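Long-range contacts in proto-oncogene tyrosine-protein kinase receptor Ret (Danio rerio, PDB 7AMK), which is a receptor tyrosine kinase that, with its GFR alpha co-receptor, probably recognises GDNF-family ligands through calcium-binding cadherin-like extracellular domains and signals into the cell: residues N11-G15 and F113-P119; F47-F51 and D84-K88; T128-E133 and R154-M158; L1-Q5 and S136-T141. The protein carries 4 engineered substitutions. All coordinates share one frame; numbering follows the deposited sequence.

Contact 1: N11-G15 and F113-P119; sequences NIYVG and FINDTAP. With NAG (2-acetamido-2-deoxy-beta-D-glucopyranose), chain C.
Tyr13 lays its ring beside the Ile114 side chain where strands 7-14 and 106-114 run parallel, the first and last strands of a cadherin-like beta sandwich meeting along one edge of a sheet. The two side chains point the same way, and Ile114 CD1 comes within 3.4 Å of Tyr13 CE1. After Ile114 the chain turns a corner, in an inverse gamma turn centred on Asn115, and returns across one face of the same tyrosine ring: Ala118 CA and Pro119 CD lie over that face, each 3.9 Å from the ring centroid, as paired CH-pi contacts, while Asp116 O sits at the ring's edge. On the other side of the sheet, Ile12 and Phe113 cross at about a right angle. Phe113 CG stands anti to the backbone N (chi1 -171°), which carries the ring forward, in the direction the strands run, so that Phe113 CE1 reaches Val14 CG2 at 3.8 Å. On this face Ile12 and Phe113 both touch Leu85. The backbone pairing turns on Ile114 N, which donates to Ile12 O at 3.0 Å, nearly straight at 167°; Val14 N makes only a weak bond to Asp116 O. Past the corner a water takes over, donating to Val14 O and accepting from Ala118 N. At the corner, Asn115 ND2 is joined covalently to C1 of the N-acetylglucosamine at 1.4 Å.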
loop_
_atom_site.group_PDB
_atom_site.type_symbol
_atom_site.label_atom_id
_atom_site.label_comp_id
_atom_site.label_asym_id
_atom_site.label_seq_id
_atom_site.Cartn_x
_atom_site.Cartn_y
_atom_site.Cartn_z
ATOM N N ASN A 11 -14.629 -56.308 11.769
ATOM C CA ASN A 11 -14.853 -56.984 13.034
ATOM C C ASN A 11 -14.353 -58.418 12.936
ATOM O O ASN A 11 -14.417 -59.047 11.873
ATOM C CB ASN A 11 -16.340 -56.980 13.393
ATOM C CG ASN A 11 -16.941 -55.599 13.323
ATOM O OD1 ASN A 11 -16.384 -54.649 13.865
ATOM N ND2 ASN A 11 -18.066 -55.473 12.631
ATOM N N ILE A 12 -13.848 -58.923 14.048
ATOM C CA ILE A 12 -13.486 -60.326 14.168
ATOM C C ILE A 12 -14.151 -60.842 15.435
ATOM O O ILE A 12 -14.376 -60.099 16.399
ATOM C CB ILE A 12 -11.948 -60.553 14.203
ATOM C CG1 ILE A 12 -11.291 -59.732 15.312
ATOM C CG2 ILE A 12 -11.316 -60.254 12.846
ATOM C CD1 ILE A 12 -9.786 -59.961 15.423
ATOM N N TYR A 13 -14.471 -62.127 15.422
ATOM C CA TYR A 13 -15.251 -62.739 16.476
ATOM C C TYR A 13 -14.508 -63.917 17.079
ATOM O O TYR A 13 -13.694 -64.561 16.412
ATOM C CB TYR A 13 -16.612 -63.218 15.951
ATOM C CG TYR A 13 -17.449 -62.104 15.419
ATOM C CD1 TYR A 13 -18.314 -61.415 16.257
ATOM C CD2 TYR A 13 -17.384 -61.731 14.084
ATOM C CE1 TYR A 13 -19.094 -60.382 15.779
ATOM C CE2 TYR A 13 -18.169 -60.692 13.594
ATOM C CZ TYR A 13 -19.019 -60.027 14.455
ATOM O OH TYR A 13 -19.808 -58.997 14.009
ATOM N N VAL A 14 -14.814 -64.190 18.355
ATOM C CA VAL A 14 -14.440 -65.460 18.975
ATOM C C VAL A 14 -15.028 -66.596 18.149
ATOM O O VAL A 14 -16.159 -66.508 17.645
ATOM C CB VAL A 14 -14.925 -65.514 20.439
ATOM C CG1 VAL A 14 -14.493 -66.826 21.153
ATOM C CG2 VAL A 14 -14.426 -64.289 21.214
ATOM N N GLY A 15 -14.253 -67.668 17.987
ATOM C CA GLY A 15 -14.673 -68.806 17.201
ATOM C C GLY A 15 -14.428 -68.694 15.706
ATOM O O GLY A 15 -14.461 -69.714 15.011
ATOM N N PHE A 113 -12.247 -56.473 17.798
ATOM C CA PHE A 113 -12.370 -57.824 18.316
ATOM C C PHE A 113 -13.556 -57.810 19.272
ATOM O O PHE A 113 -13.486 -57.216 20.351
ATOM C CB PHE A 113 -11.069 -58.251 18.997
ATOM C CG PHE A 113 -11.012 -59.700 19.370
ATOM C CD1 PHE A 113 -12.080 -60.549 19.097
ATOM C CD2 PHE A 113 -9.889 -60.224 20.001
ATOM C CE1 PHE A 113 -12.018 -61.895 19.451
ATOM C CE2 PHE A 113 -9.827 -61.573 20.351
ATOM C CZ PHE A 113 -10.894 -62.402 20.087
ATOM N N ILE A 114 -14.648 -58.425 18.853
ATOM C CA ILE A 114 -15.879 -58.470 19.630
ATOM C C ILE A 114 -15.871 -59.742 20.465
ATOM O O ILE A 114 -15.642 -60.839 19.941
ATOM C CB ILE A 114 -17.110 -58.424 18.707
ATOM C CG1 ILE A 114 -17.056 -57.202 17.787
ATOM C CG2 ILE A 114 -18.402 -58.452 19.524
ATOM C CD1 ILE A 114 -18.113 -57.230 16.730
ATOM N N ASN A 115 -16.128 -59.597 21.765
ATOM C CA ASN A 115 -16.088 -60.710 22.710
ATOM C C ASN A 115 -17.373 -61.541 22.614
ATOM O O ASN A 115 -18.110 -61.716 23.578
ATOM C CB ASN A 115 -15.865 -60.158 24.115
ATOM C CG ASN A 115 -15.729 -61.238 25.186
ATOM O OD1 ASN A 115 -15.213 -62.330 24.951
ATOM N ND2 ASN A 115 -16.199 -60.919 26.379
ATOM N N ASP A 116 -17.639 -62.067 21.421
ATOM C CA ASP A 116 -18.789 -62.946 21.237
ATOM C C ASP A 116 -18.561 -63.761 19.974
ATOM O O ASP A 116 -17.659 -63.469 19.187
ATOM C CB ASP A 116 -20.097 -62.140 21.164
ATOM C CG ASP A 116 -21.365 -63.013 21.201
ATOM O OD1 ASP A 116 -21.294 -64.233 21.467
ATOM O OD2 ASP A 116 -22.456 -62.455 20.941
ATOM N N THR A 117 -19.362 -64.811 19.809
ATOM C CA THR A 117 -19.340 -65.578 18.572
ATOM C C THR A 117 -20.036 -64.793 17.451
ATOM O O THR A 117 -20.789 -63.847 17.692
ATOM C CB THR A 117 -19.995 -66.952 18.764
ATOM O OG1 THR A 117 -21.202 -66.821 19.526
ATOM C CG2 THR A 117 -19.051 -67.918 19.479
ATOM N N ALA A 118 -19.739 -65.177 16.208
ATOM C CA ALA A 118 -20.253 -64.446 15.056
ATOM C C ALA A 118 -21.779 -64.487 15.029
ATOM O O ALA A 118 -22.397 -65.461 15.478
ATOM C CB ALA A 118 -19.711 -65.023 13.757
ATOM N N PRO A 119 -22.410 -63.442 14.508
ATOM C CA PRO A 119 -23.865 -63.475 14.337
ATOM C C PRO A 119 -24.277 -64.527 13.319
ATOM O O PRO A 119 -23.513 -64.892 12.421
ATOM C CB PRO A 119 -24.192 -62.065 13.840
ATOM C CG PRO A 119 -22.968 -61.658 13.091
ATOM C CD PRO A 119 -21.803 -62.252 13.880
HETATM C C1 NAG C . -16.124 -61.827 27.476
HETATM C C2 NAG C . -16.403 -61.116 28.795
HETATM C C3 NAG C . -16.316 -62.099 29.957
HETATM C C4 NAG C . -17.156 -63.343 29.697
HETATM C C5 NAG C . -16.864 -63.915 28.314
HETATM C C6 NAG C . -17.796 -65.044 27.944
HETATM C C7 NAG C . -15.755 -58.749 28.671
HETATM C C8 NAG C . -14.682 -57.745 28.973
HETATM N N2 NAG C . -15.478 -60.013 29.004
HETATM O O3 NAG C . -16.765 -61.434 31.131
HETATM O O4 NAG C . -16.824 -64.343 30.655
HETATM O O5 NAG C . -17.028 -62.899 27.315
HETATM O O6 NAG C . -19.073 -64.537 27.588
HETATM O O7 NAG C . -16.821 -58.431 28.142
HETATM O O HOH W 1 -17.824 -67.106 15.477
#

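Contact 2: F47-F51 and D84-K88; sequences FTSWF and DLTLK. With NAG (2-acetamido-2-deoxy-beta-D-glucopyranose), chain O.
Phe47 opens the 3-10 turn 47-50 by setting its ring over Leu85 CG, while Leu87 CD2 and the carbonyl oxygen of Thr86 lie at the ring's edge, with Phe47 CZ 3.7 Å from Thr86 O. Next, Thr48 CG2 meets Leu87 CD2 at 3.8 Å, and the Thr48 hydroxyl is hydrogen-bonded to Ser42 O. Trp50 brings CZ3 to 3.8 Å from Leu85 CD2, and its indole also lies against Phe47 CB. Phe51 is sandwiched: Leu87 CD1 stands over one face, 3.9 Å from the ring centroid, Trp50 CB over the opposite face, and Leu85 CD2 at the edge. With CG anti to the carbonyl carbon (chi1 -55°), the ring is directed inward, where Ile12, Leu60 and Leu111 also touch it. Replacing Phe51 by an alanine takes the ring away and would probably leave Leu87 CD1 and Leu85 CD2 without their aromatic partner, opening a gap between turn and strand. Aromatic residues of a 3-10 turn and the residue after it, packed on leucines of strand 83-92, form part of the hydrophobic core of this cadherin-like beta sandwich.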
loop_
_atom_site.group_PDB
_atom_site.type_symbol
_atom_site.label_atom_id
_atom_site.label_comp_id
_atom_site.label_asym_id
_atom_site.label_seq_id
_atom_site.Cartn_x
_atom_site.Cartn_y
_atom_site.Cartn_z
ATOM N N PHE A 47 -0.329 -60.069 18.890
ATOM C CA PHE A 47 -1.507 -60.497 18.152
ATOM C C PHE A 47 -1.255 -60.556 16.658
ATOM O O PHE A 47 -2.058 -61.151 15.939
ATOM C CB PHE A 47 -2.711 -59.582 18.451
ATOM C CG PHE A 47 -2.460 -58.115 18.193
ATOM C CD1 PHE A 47 -2.285 -57.636 16.909
ATOM C CD2 PHE A 47 -2.438 -57.207 19.244
ATOM C CE1 PHE A 47 -2.076 -56.301 16.671
ATOM C CE2 PHE A 47 -2.227 -55.856 19.007
ATOM C CZ PHE A 47 -2.047 -55.410 17.715
ATOM N N THR A 48 -0.165 -59.968 16.174
ATOM C CA THR A 48 0.048 -59.954 14.737
ATOM C C THR A 48 0.234 -61.363 14.203
ATOM O O THR A 48 -0.143 -61.646 13.057
ATOM C CB THR A 48 1.238 -59.064 14.380
ATOM O OG1 THR A 48 1.093 -57.797 15.034
ATOM C CG2 THR A 48 1.296 -58.834 12.872
ATOM N N SER A 49 0.780 -62.268 15.020
ATOM C CA SER A 49 0.911 -63.659 14.593
ATOM C C SER A 49 -0.400 -64.437 14.635
ATOM O O SER A 49 -0.381 -65.635 14.332
ATOM C CB SER A 49 1.960 -64.358 15.433
ATOM O OG SER A 49 3.239 -63.987 14.957
ATOM N N TRP A 50 -1.516 -63.800 15.015
ATOM C CA TRP A 50 -2.841 -64.337 14.725
ATOM C C TRP A 50 -3.222 -64.215 13.253
ATOM O O TRP A 50 -4.286 -64.706 12.861
ATOM C CB TRP A 50 -3.928 -63.611 15.535
ATOM C CG TRP A 50 -3.724 -63.567 17.021
ATOM C CD1 TRP A 50 -2.734 -64.168 17.734
ATOM C CD2 TRP A 50 -4.539 -62.869 17.974
ATOM N NE1 TRP A 50 -2.877 -63.889 19.067
ATOM C CE2 TRP A 50 -3.978 -63.094 19.244
ATOM C CE3 TRP A 50 -5.694 -62.080 17.874
ATOM C CZ2 TRP A 50 -4.522 -62.561 20.407
ATOM C CZ3 TRP A 50 -6.236 -61.552 19.030
ATOM C CH2 TRP A 50 -5.646 -61.793 20.280
ATOM N N PHE A 51 -2.425 -63.541 12.436
ATOM C CA PHE A 51 -2.868 -63.181 11.098
ATOM C C PHE A 51 -1.803 -63.532 10.072
ATOM O O PHE A 51 -0.617 -63.648 10.388
ATOM C CB PHE A 51 -3.216 -61.680 11.008
ATOM C CG PHE A 51 -4.220 -61.232 12.026
ATOM C CD1 PHE A 51 -5.574 -61.373 11.790
ATOM C CD2 PHE A 51 -3.807 -60.681 13.225
ATOM C CE1 PHE A 51 -6.504 -60.962 12.736
ATOM C CE2 PHE A 51 -4.731 -60.263 14.165
ATOM C CZ PHE A 51 -6.077 -60.406 13.924
ATOM N N ASP A 84 -10.144 -52.952 19.960
ATOM C CA ASP A 84 -9.607 -52.645 18.650
ATOM C C ASP A 84 -8.191 -53.178 18.519
ATOM O O ASP A 84 -7.384 -53.052 19.444
ATOM C CB ASP A 84 -9.652 -51.139 18.411
ATOM C CG ASP A 84 -11.053 -50.648 18.154
ATOM O OD1 ASP A 84 -12.012 -51.250 18.695
ATOM O OD2 ASP A 84 -11.196 -49.674 17.387
ATOM N N LEU A 85 -7.905 -53.798 17.380
ATOM C CA LEU A 85 -6.571 -54.263 17.026
ATOM C C LEU A 85 -6.127 -53.463 15.822
ATOM O O LEU A 85 -6.872 -53.363 14.840
ATOM C CB LEU A 85 -6.559 -55.758 16.673
ATOM C CG LEU A 85 -6.604 -56.786 17.796
ATOM C CD1 LEU A 85 -7.800 -56.543 18.677
ATOM C CD2 LEU A 85 -6.631 -58.204 17.242
ATOM N N THR A 86 -4.925 -52.908 15.886
ATOM C CA THR A 86 -4.372 -52.146 14.776
ATOM C C THR A 86 -3.182 -52.900 14.198
ATOM O O THR A 86 -2.169 -53.074 14.877
ATOM C CB THR A 86 -3.978 -50.739 15.216
ATOM O OG1 THR A 86 -5.139 -50.069 15.712
ATOM C CG2 THR A 86 -3.451 -49.963 14.039
ATOM N N LEU A 87 -3.322 -53.361 12.957
ATOM C CA LEU A 87 -2.269 -54.012 12.190
ATOM C C LEU A 87 -1.675 -53.048 11.174
ATOM O O LEU A 87 -2.354 -52.156 10.664
ATOM C CB LEU A 87 -2.804 -55.233 11.434
ATOM C CG LEU A 87 -3.245 -56.429 12.260
ATOM C CD1 LEU A 87 -4.000 -57.416 11.382
ATOM C CD2 LEU A 87 -2.027 -57.067 12.905
ATOM N N LYS A 88 -0.411 -53.260 10.859
ATOM C CA LYS A 88 0.291 -52.498 9.838
ATOM C C LYS A 88 0.630 -53.440 8.691
ATOM O O LYS A 88 1.242 -54.498 8.899
ATOM C CB LYS A 88 1.558 -51.839 10.404
ATOM C CG LYS A 88 1.289 -50.523 11.125
ATOM C CD LYS A 88 0.463 -49.602 10.240
HETATM C C1 NAG O . 0.865 -68.553 12.544
HETATM C C2 NAG O . 2.156 -68.066 11.900
HETATM C C3 NAG O . 3.256 -69.095 12.118
HETATM C C4 NAG O . 3.425 -69.378 13.608
HETATM C C5 NAG O . 2.093 -69.749 14.272
HETATM C C6 NAG O . 2.195 -69.794 15.783
HETATM C C7 NAG O . 1.963 -66.553 9.973
HETATM C C8 NAG O . 1.773 -66.450 8.489
HETATM N N2 NAG O . 1.982 -67.792 10.480
HETATM O O3 NAG O . 4.469 -68.596 11.565
HETATM O O4 NAG O . 4.354 -70.438 13.803
HETATM O O5 NAG O . 1.082 -68.773 13.960
HETATM O O6 NAG O . 1.315 -70.745 16.369
HETATM O O7 NAG O . 2.092 -65.560 10.681
#

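Contact 3: T128-E133 and R154-M158; sequences TLCFPE and RFTHM
Arg154 slides past Pro132, its CD 3.9 Å from Pro132 CD, and runs on alongside the end of helix 126-130. The chain bends at chi3 (52°), bringing the guanidinium against the last helical turn with Pro132 CA over one face and His157 CE1 over the other. Arg154 NH1 serves two acceptors: Thr128 O at 3.0 Å, well out of the guanidinium plane, and Glu133 OE2 at 3.1 Å, close to that plane. The second is a salt bridge; the carboxylate and guanidinium planes are 78° apart, and Glu133 OE2 is met from above the carboxylate plane. Arg154 NH2 has a further carboxylate mate in Glu10, which ties the arginine to strand 7-14. A lysine in place of Arg154 could not spread its charge over several nitrogens and would probably leave Glu10 or Glu133 without its mate. Farther along, Leu129 CD1 presses on His157 CB at 3.4 Å, and Thr128 O lies over the His157 ring. Two waters complete the join: one links Leu129 O to Arg154 N, the other lies between Glu133 OE2 and His157 NE2. An arginine thus binds a carbonyl in the last turn of helix 126-130, joining that end to the start of helix 155-160 in the second cadherin-like domain.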
loop_
_atom_site.group_PDB
_atom_site.type_symbol
_atom_site.label_atom_id
_atom_site.label_comp_id
_atom_site.label_asym_id
_atom_site.label_seq_id
_atom_site.Cartn_x
_atom_site.Cartn_y
_atom_site.Cartn_z
ATOM N N THR A 128 -25.868 -54.750 5.714
ATOM C CA THR A 128 -24.593 -55.033 6.368
ATOM C C THR A 128 -23.817 -56.102 5.612
ATOM O O THR A 128 -22.594 -56.005 5.480
ATOM C CB THR A 128 -24.814 -55.495 7.819
ATOM O OG1 THR A 128 -25.698 -54.597 8.499
ATOM C CG2 THR A 128 -23.479 -55.549 8.568
ATOM N N LEU A 129 -24.506 -57.154 5.151
ATOM C CA LEU A 129 -23.834 -58.195 4.380
ATOM C C LEU A 129 -23.153 -57.614 3.148
ATOM O O LEU A 129 -22.044 -58.028 2.781
ATOM C CB LEU A 129 -24.838 -59.270 3.967
ATOM C CG LEU A 129 -24.338 -60.296 2.936
ATOM C CD1 LEU A 129 -23.159 -61.145 3.468
ATOM C CD2 LEU A 129 -25.473 -61.197 2.471
ATOM N N CYS A 130 -23.808 -56.652 2.509
ATOM C CA CYS A 130 -23.386 -56.023 1.270
ATOM C C CYS A 130 -22.267 -54.996 1.459
ATOM O O CYS A 130 -21.282 -55.005 0.711
ATOM C CB CYS A 130 -24.609 -55.367 0.628
ATOM S SG CYS A 130 -25.601 -56.563 -0.307
ATOM N N PHE A 131 -22.413 -54.091 2.428
ATOM C CA PHE A 131 -21.554 -52.918 2.505
ATOM C C PHE A 131 -21.132 -52.648 3.938
ATOM O O PHE A 131 -21.957 -52.721 4.854
ATOM C CB PHE A 131 -22.242 -51.657 1.968
ATOM C CG PHE A 131 -22.615 -51.725 0.520
ATOM C CD1 PHE A 131 -21.653 -51.570 -0.476
ATOM C CD2 PHE A 131 -23.938 -51.882 0.146
ATOM C CE1 PHE A 131 -22.018 -51.606 -1.813
ATOM C CE2 PHE A 131 -24.301 -51.909 -1.201
ATOM C CZ PHE A 131 -23.334 -51.781 -2.177
ATOM N N PRO A 132 -19.864 -52.292 4.149
ATOM C CA PRO A 132 -19.427 -51.862 5.482
ATOM C C PRO A 132 -20.319 -50.764 6.035
ATOM O O PRO A 132 -20.958 -50.004 5.305
ATOM C CB PRO A 132 -18.010 -51.344 5.244
ATOM C CG PRO A 132 -17.555 -52.056 3.993
ATOM C CD PRO A 132 -18.777 -52.269 3.157
ATOM N N GLU A 133 -20.347 -50.689 7.360
ATOM C CA GLU A 133 -21.211 -49.729 8.033
ATOM C C GLU A 133 -20.937 -48.308 7.548
ATOM O O GLU A 133 -21.845 -47.610 7.077
ATOM C CB GLU A 133 -21.016 -49.858 9.539
ATOM C CG GLU A 133 -21.347 -51.248 10.051
ATOM C CD GLU A 133 -20.234 -52.251 9.824
ATOM O OE1 GLU A 133 -19.065 -51.819 9.693
ATOM O OE2 GLU A 133 -20.529 -53.469 9.781
ATOM N N ARG A 154 -17.655 -58.519 1.411
ATOM C CA ARG A 154 -17.351 -58.573 2.841
ATOM C C ARG A 154 -17.008 -60.022 3.170
ATOM O O ARG A 154 -17.878 -60.850 3.408
ATOM C CB ARG A 154 -18.504 -58.029 3.675
ATOM C CG ARG A 154 -18.847 -56.564 3.341
ATOM C CD ARG A 154 -19.501 -55.856 4.528
ATOM N NE ARG A 154 -18.735 -55.966 5.773
ATOM C CZ ARG A 154 -19.154 -55.497 6.942
ATOM N NH1 ARG A 154 -20.330 -54.902 7.061
ATOM N NH2 ARG A 154 -18.376 -55.627 8.016
ATOM N N PHE A 155 -15.706 -60.331 3.152
ATOM C CA PHE A 155 -15.240 -61.706 3.343
ATOM C C PHE A 155 -15.847 -62.359 4.582
ATOM O O PHE A 155 -16.285 -63.513 4.526
ATOM C CB PHE A 155 -13.713 -61.728 3.418
ATOM C CG PHE A 155 -13.034 -61.482 2.081
ATOM C CD1 PHE A 155 -13.750 -61.567 0.904
ATOM C CD2 PHE A 155 -11.678 -61.202 2.011
ATOM C CE1 PHE A 155 -13.127 -61.347 -0.321
ATOM C CE2 PHE A 155 -11.047 -61.001 0.802
ATOM C CZ PHE A 155 -11.772 -61.065 -0.367
ATOM N N THR A 156 -15.907 -61.636 5.703
ATOM C CA THR A 156 -16.383 -62.244 6.948
ATOM C C THR A 156 -17.858 -62.640 6.857
ATOM O O THR A 156 -18.267 -63.688 7.375
ATOM C CB THR A 156 -16.143 -61.285 8.122
ATOM O OG1 THR A 156 -16.669 -59.989 7.803
ATOM C CG2 THR A 156 -14.636 -61.152 8.405
ATOM N N HIS A 157 -18.665 -61.829 6.182
ATOM C CA HIS A 157 -20.102 -62.060 6.170
ATOM C C HIS A 157 -20.533 -63.108 5.152
ATOM O O HIS A 157 -21.550 -63.782 5.356
ATOM C CB HIS A 157 -20.815 -60.742 5.925
ATOM C CG HIS A 157 -20.684 -59.788 7.068
ATOM N ND1 HIS A 157 -19.519 -59.098 7.331
ATOM C CD2 HIS A 157 -21.552 -59.451 8.051
ATOM C CE1 HIS A 157 -19.689 -58.348 8.406
ATOM N NE2 HIS A 157 -20.916 -58.544 8.860
ATOM N N MET A 158 -19.787 -63.281 4.065
ATOM C CA MET A 158 -20.152 -64.335 3.129
ATOM C C MET A 158 -19.905 -65.721 3.717
ATOM O O MET A 158 -20.485 -66.701 3.234
ATOM C CB MET A 158 -19.411 -64.133 1.801
ATOM C CG MET A 158 -19.837 -62.832 1.076
ATOM S SD MET A 158 -18.872 -62.341 -0.381
ATOM C CE MET A 158 -19.319 -63.602 -1.573
HETATM O O HOH W 2 -20.307 -59.019 0.942
HETATM O O HOH W 3 -20.931 -56.470 10.400
#

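Contact 4: L1-Q5 and S136-T141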
loop_
_atom_site.group_PDB
_atom_site.type_symbol
_atom_site.label_atom_id
_atom_site.label_comp_id
_atom_site.label_asym_id
_atom_site.label_seq_id
_atom_site.Cartn_x
_atom_site.Cartn_y
_atom_site.Cartn_z
ATOM N N LEU A 1 3.856 -47.896 -6.513
ATOM C CA LEU A 1 2.746 -48.384 -5.700
ATOM C C LEU A 1 2.214 -47.281 -4.810
ATOM O O LEU A 1 2.973 -46.548 -4.207
ATOM C CB LEU A 1 3.194 -49.581 -4.859
ATOM C CG LEU A 1 3.817 -50.753 -5.645
ATOM C CD1 LEU A 1 4.447 -51.802 -4.703
ATOM C CD2 LEU A 1 2.844 -51.415 -6.650
ATOM N N TYR A 2 0.899 -47.123 -4.756
ATOM C CA TYR A 2 0.322 -46.287 -3.714
ATOM C C TYR A 2 -0.994 -46.901 -3.292
ATOM O O TYR A 2 -1.534 -47.777 -3.966
ATOM C CB TYR A 2 0.119 -44.828 -4.152
ATOM C CG TYR A 2 -0.931 -44.611 -5.239
ATOM C CD1 TYR A 2 -0.608 -44.782 -6.570
ATOM C CD2 TYR A 2 -2.254 -44.246 -4.917
ATOM C CE1 TYR A 2 -1.530 -44.579 -7.573
ATOM C CE2 TYR A 2 -3.206 -44.040 -5.919
ATOM C CZ TYR A 2 -2.829 -44.210 -7.263
ATOM O OH TYR A 2 -3.723 -44.026 -8.315
ATOM N N PHE A 3 -1.488 -46.440 -2.154
ATOM C CA PHE A 3 -2.678 -46.992 -1.535
ATOM C C PHE A 3 -3.859 -46.068 -1.774
ATOM O O PHE A 3 -3.797 -44.886 -1.407
ATOM C CB PHE A 3 -2.441 -47.176 -0.043
ATOM C CG PHE A 3 -1.426 -48.235 0.293
ATOM C CD1 PHE A 3 -1.671 -49.562 0.014
ATOM C CD2 PHE A 3 -0.249 -47.901 0.938
ATOM C CE1 PHE A 3 -0.750 -50.539 0.343
ATOM C CE2 PHE A 3 0.689 -48.873 1.271
ATOM C CZ PHE A 3 0.436 -50.191 0.979
ATOM N N PRO A 4 -4.930 -46.531 -2.414
ATOM C CA PRO A 4 -6.109 -45.677 -2.589
ATOM C C PRO A 4 -6.921 -45.473 -1.304
ATOM O O PRO A 4 -7.924 -44.753 -1.323
ATOM C CB PRO A 4 -6.919 -46.442 -3.637
ATOM C CG PRO A 4 -6.548 -47.899 -3.380
ATOM C CD PRO A 4 -5.060 -47.818 -3.119
ATOM N N GLN A 5 -6.484 -46.053 -0.192
ATOM C CA GLN A 5 -7.257 -46.117 1.032
ATOM C C GLN A 5 -6.267 -46.167 2.193
ATOM O O GLN A 5 -5.377 -47.021 2.205
ATOM C CB GLN A 5 -8.157 -47.360 0.984
ATOM C CG GLN A 5 -9.067 -47.515 2.163
ATOM C CD GLN A 5 -10.084 -48.625 1.982
ATOM O OE1 GLN A 5 -10.358 -49.069 0.863
ATOM N NE2 GLN A 5 -10.651 -49.079 3.095
ATOM N N SER A 136 -15.441 -45.676 3.652
ATOM C CA SER A 136 -14.403 -44.684 3.403
ATOM C C SER A 136 -14.220 -44.466 1.902
ATOM O O SER A 136 -14.291 -45.411 1.113
ATOM C CB SER A 136 -13.096 -45.163 4.018
ATOM O OG SER A 136 -12.791 -46.459 3.512
ATOM N N ASN A 137 -13.978 -43.216 1.504
ATOM C CA ASN A 137 -13.943 -42.888 0.076
ATOM C C ASN A 137 -12.529 -43.026 -0.486
ATOM O O ASN A 137 -11.594 -42.417 0.049
ATOM C CB ASN A 137 -14.462 -41.486 -0.178
ATOM C CG ASN A 137 -15.952 -41.365 0.063
ATOM O OD1 ASN A 137 -16.752 -42.235 -0.334
ATOM N ND2 ASN A 137 -16.340 -40.269 0.713
ATOM N N PRO A 138 -12.320 -43.804 -1.527
ATOM C CA PRO A 138 -10.952 -44.003 -2.015
ATOM C C PRO A 138 -10.452 -42.751 -2.729
ATOM O O PRO A 138 -11.187 -41.788 -2.969
ATOM C CB PRO A 138 -11.081 -45.218 -2.950
ATOM C CG PRO A 138 -12.518 -45.256 -3.345
ATOM C CD PRO A 138 -13.301 -44.660 -2.208
ATOM N N HIS A 139 -9.159 -42.746 -3.016
ATOM C CA HIS A 139 -8.582 -41.659 -3.781
ATOM C C HIS A 139 -7.617 -42.263 -4.767
ATOM O O HIS A 139 -6.983 -43.271 -4.466
ATOM C CB HIS A 139 -7.857 -40.634 -2.897
ATOM C CG HIS A 139 -6.781 -41.230 -2.037
ATOM N ND1 HIS A 139 -5.519 -41.524 -2.513
ATOM C CD2 HIS A 139 -6.784 -41.597 -0.730
ATOM C CE1 HIS A 139 -4.790 -42.041 -1.537
ATOM N NE2 HIS A 139 -5.535 -42.099 -0.447
ATOM N N ILE A 140 -7.545 -41.674 -5.953
ATOM C CA ILE A 140 -6.499 -42.000 -6.905
ATOM C C ILE A 140 -5.916 -40.682 -7.402
ATOM O O ILE A 140 -6.511 -39.615 -7.249
ATOM C CB ILE A 140 -7.027 -42.847 -8.074
ATOM C CG1 ILE A 140 -8.232 -42.141 -8.690
ATOM C CG2 ILE A 140 -7.494 -44.185 -7.600
ATOM C CD1 ILE A 140 -8.750 -42.809 -9.929
ATOM N N THR A 141 -4.749 -40.766 -8.016
ATOM C CA THR A 141 -4.144 -39.591 -8.615
ATOM C C THR A 141 -4.443 -39.584 -10.107
ATOM O O THR A 141 -4.579 -40.637 -10.729
ATOM C CB THR A 141 -2.636 -39.551 -8.362
ATOM O OG1 THR A 141 -2.407 -39.588 -6.954
ATOM C CG2 THR A 141 -2.005 -38.249 -8.933
#
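His139 and Pro4 are the nearest pair across this contact, and the imidazole turns back over the N-terminal segment. From CB, with CG between the backbone N and the carbonyl carbon (chi1 56°), the ring is swung across Pro4. His139 CG lies 3.8 Å from Pro4 O, and His139 CD2 comes nearer to that oxygen at 3.4 Å. At the far side His139 CE1 reaches Phe3 O at 3.0 Å. His139 NE2 lies 3.4 Å from Phe3 O, at too poor an angle for a hydrogen bond. Pro4 O thus sits over one ring face, offset toward the rim, and Pro4 CA makes a CH-pi contact over a face, 15° off the normal. His139 is also stacked on Tyr227 of strand 215-227. The backbone holds the same place, as His139 N donates to Pro4 O at 2.9 Å, in the carbonyl plane and on a lone pair. At the other end Tyr2 OH lies 3.5 Å from Ile140 CB and accepts a weak hydrogen bond from Thr141 N at 3.4 Å. The contact joins the first cadherin-like domain to strand 139-141 of the second. Its chemistry implies a join of one well-formed backbone bond, with packing of Pro4 on His139 and of Tyr2 on Ile140 and Thr141 doing the rest.

From the N terminus, residues 1-5 lead into strand 7-14, and contact 4 returns to them only after more than 130 residues, closing a loop that spans the first cadherin-like domain and the entry to the second. Contact 1 is nested inside that loop, pairing strand 7-14 with strand 106-114, and contact 2 is nested in turn inside contact 1. These two touch through Phe113, Leu85, Trp50, Ile12 and Phe51 and so share one core. Contact 3 opens after contact 1 has closed, touches it at Asn11, and crosses contact 4, since segment 136-141 falls between its two halves. Contacts 1 and 2 lie within the first domain; contact 4 joins it to the second, and contact 3 joins helix 126-130 to helix 155-160.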